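Local coordinates for DUTPase (Staphylococcus phage 11, PDB 4GV8) that hydrolyses dUTP to dUMP and pyrophosphate as a moonlighting, trimeric jelly-roll dUTPase, at the interface of chains A and B. Numbering follows the deposited sequence. Chains: chain A/B, DUTPase.

The interface of chains A and B. Residues chain A 72, 95, 97; chain B 40, 42, 93, 95.
The ammonium group of B:Lys93 meets the carboxylate of A:Asp95 in a salt bridge, NZ lying 2.8 Å from OD2, and the surroundings illustrate how one lysine can organise a polar subunit contact. Its side chain starts with CG anti to the backbone N (chi1 175°) and stays extended, which carries NZ from the end of strand 89-94 across to chain A. NZ comes to OD2 from above the carboxylate plane, and it also lies 3.0 Å from the backbone oxygen O of A:Asp95, close enough for a hydrogen bond.

Bonds within chain B hold the lysine tip in place. NZ donates to the amide oxygen OE1 of B:Gln40 at 3.0 Å and pairs with the carboxylate of B:Asp95 through OD1. More acceptors surround NZ than it has N-H groups, so some bonds must be shared or mainly electrostatic. That same OD1 accepts from NE2 of B:Gln40, in the plane of the amide; the two donors reach it from opposite faces of the carboxylate. The two aspartates point tip to tip, their planes turned 68° apart and OD2 of A:Asp95 3.1 Å from OD1 of B:Asp95. Oxygens this close would repel if both groups are charged, an effect presumably eased by NZ of B:Lys93, which sits beside both.

Apolar packing is modest: CG1 of A:Ile97 rests 3.8 Å from CG of B:Gln40, the side chains crossing at about a right angle, while the aliphatic CD of B:Lys42 lies loosely by the imidazole of A:His72.

Two waters bridge the chains. Water 2 joins O of A:Asp95 to OE1 of B:Gln40, and water 1, 2.7 Å from NZ of B:Lys93, also bonds to ND1 of A:His72.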
ATOM      1  N   HIS A  72     -10.940  -7.290   7.673  1.00 41.51           N
ATOM      2  CA  HIS A  72     -11.161  -6.545   6.436  1.00 41.46           C
ATOM      3  C   HIS A  72     -10.730  -5.104   6.488  1.00 38.75           C
ATOM      4  O   HIS A  72     -10.973  -4.353   5.529  1.00 42.12           O
ATOM      5  CB  HIS A  72     -12.638  -6.584   6.144  1.00 43.48           C
ATOM      6  CG  HIS A  72     -13.103  -7.926   5.724  1.00 46.61           C
ATOM      7  ND1 HIS A  72     -12.745  -8.472   4.542  1.00 50.10           N
ATOM      8  CD2 HIS A  72     -13.889  -8.868   6.389  1.00 50.52           C
ATOM      9  CE1 HIS A  72     -13.330  -9.678   4.438  1.00 57.02           C
ATOM     10  NE2 HIS A  72     -14.006  -9.923   5.578  1.00 52.85           N
ATOM     11  N   ASP A  95     -13.229  -3.110   4.051  1.00 39.68           N
ATOM     12  CA  ASP A  95     -13.483  -3.610   2.712  1.00 38.72           C
ATOM     13  C   ASP A  95     -14.281  -4.960   2.593  1.00 37.83           C
ATOM     14  O   ASP A  95     -14.159  -5.650   1.544  1.00 41.56           O
ATOM     15  CB  ASP A  95     -12.133  -3.723   1.960  1.00 35.40           C
ATOM     16  CG  ASP A  95     -12.313  -3.795   0.444  1.00 41.71           C
ATOM     17  OD1 ASP A  95     -13.253  -3.102  -0.053  1.00 39.41           O
ATOM     18  OD2 ASP A  95     -11.526  -4.523  -0.271  1.00 39.06           O
ATOM     19  N   ILE A  97     -17.597  -6.974   1.952  1.00 44.68           N
ATOM     20  CA  ILE A  97     -18.810  -6.717   1.143  1.00 48.87           C
ATOM     21  C   ILE A  97     -20.019  -6.686   2.087  1.00 54.08           C
ATOM     22  O   ILE A  97     -20.088  -7.544   2.952  1.00 53.13           O
ATOM     23  CB  ILE A  97     -19.046  -7.807   0.067  1.00 50.24           C
ATOM     24  CG1 ILE A  97     -17.890  -7.821  -0.917  1.00 50.29           C
ATOM     25  CG2 ILE A  97     -20.359  -7.558  -0.710  1.00 52.36           C
ATOM     26  CD1 ILE A  97     -17.915  -6.700  -1.927  1.00 56.24           C
TER
ATOM     27  N   GLN B  40     -13.134 -12.197  -3.180  1.00 42.78           N
ATOM     28  CA  GLN B  40     -13.246 -11.669  -1.840  1.00 42.22           C
ATOM     29  C   GLN B  40     -12.473 -12.473  -0.780  1.00 43.10           C
ATOM     30  O   GLN B  40     -12.447 -12.051   0.369  1.00 44.46           O
ATOM     31  CB  GLN B  40     -14.711 -11.427  -1.474  1.00 43.08           C
ATOM     32  CG  GLN B  40     -15.326 -10.261  -2.229  1.00 39.04           C
ATOM     33  CD  GLN B  40     -14.466  -9.016  -2.086  1.00 43.46           C
ATOM     34  OE1 GLN B  40     -14.387  -8.439  -1.011  1.00 41.10           O
ATOM     35  NE2 GLN B  40     -13.810  -8.600  -3.174  1.00 40.02           N
ATOM     36  N   LYS B  42      -9.196 -14.197   1.289  1.00 41.09           N
ATOM     37  CA  LYS B  42      -7.929 -13.720   1.863  1.00 44.49           C
ATOM     38  C   LYS B  42      -7.091 -14.951   2.271  1.00 44.04           C
ATOM     39  O   LYS B  42      -7.617 -15.956   2.673  1.00 41.97           O
ATOM     40  CB  LYS B  42      -8.185 -12.831   3.092  1.00 42.90           C
ATOM     41  CG  LYS B  42      -8.861 -11.499   2.753  1.00 39.41           C
ATOM     42  CD  LYS B  42      -9.362 -10.771   3.970  1.00 38.38           C
ATOM     43  CE  LYS B  42      -8.235 -10.543   4.981  1.00 41.33           C
ATOM     44  NZ  LYS B  42      -7.252  -9.504   4.530  1.00 38.01           N
ATOM     45  N   LYS B  93      -5.421 -10.780  -0.946  1.00 37.39           N
ATOM     46  CA  LYS B  93      -6.860 -10.826  -1.088  1.00 36.31           C
ATOM     47  C   LYS B  93      -7.168 -10.895  -2.600  1.00 37.81           C
ATOM     48  O   LYS B  93      -6.518 -10.217  -3.418  1.00 37.30           O
ATOM     49  CB  LYS B  93      -7.516  -9.565  -0.515  1.00 36.61           C
ATOM     50  CG  LYS B  93      -9.019  -9.535  -0.756  1.00 35.16           C
ATOM     51  CD  LYS B  93      -9.694  -8.428   0.001  1.00 36.84           C
ATOM     52  CE  LYS B  93     -11.198  -8.459  -0.217  1.00 37.71           C
ATOM     53  NZ  LYS B  93     -11.950  -7.259   0.248  1.00 34.46           N
ATOM     54  N   ASP B  95      -9.637  -9.298  -4.584  1.00 38.62           N
ATOM     55  CA  ASP B  95     -10.634  -8.220  -4.422  1.00 39.51           C
ATOM     56  C   ASP B  95     -11.690  -8.116  -5.575  1.00 40.30           C
ATOM     57  O   ASP B  95     -12.452  -7.119  -5.664  1.00 37.38           O
ATOM     58  CB  ASP B  95      -9.982  -6.850  -4.173  1.00 37.29           C
ATOM     59  CG  ASP B  95     -10.925  -5.931  -3.476  1.00 41.68           C
ATOM     60  OD1 ASP B  95     -11.786  -6.472  -2.731  1.00 42.34           O
ATOM     61  OD2 ASP B  95     -10.871  -4.715  -3.654  1.00 37.77           O
TER
HETATM   62  O   HOH W   1     -11.375  -7.219   2.908  1.00 37.90           O
HETATM   63  O   HOH W   2     -14.420  -5.591  -1.191  1.00 38.07           O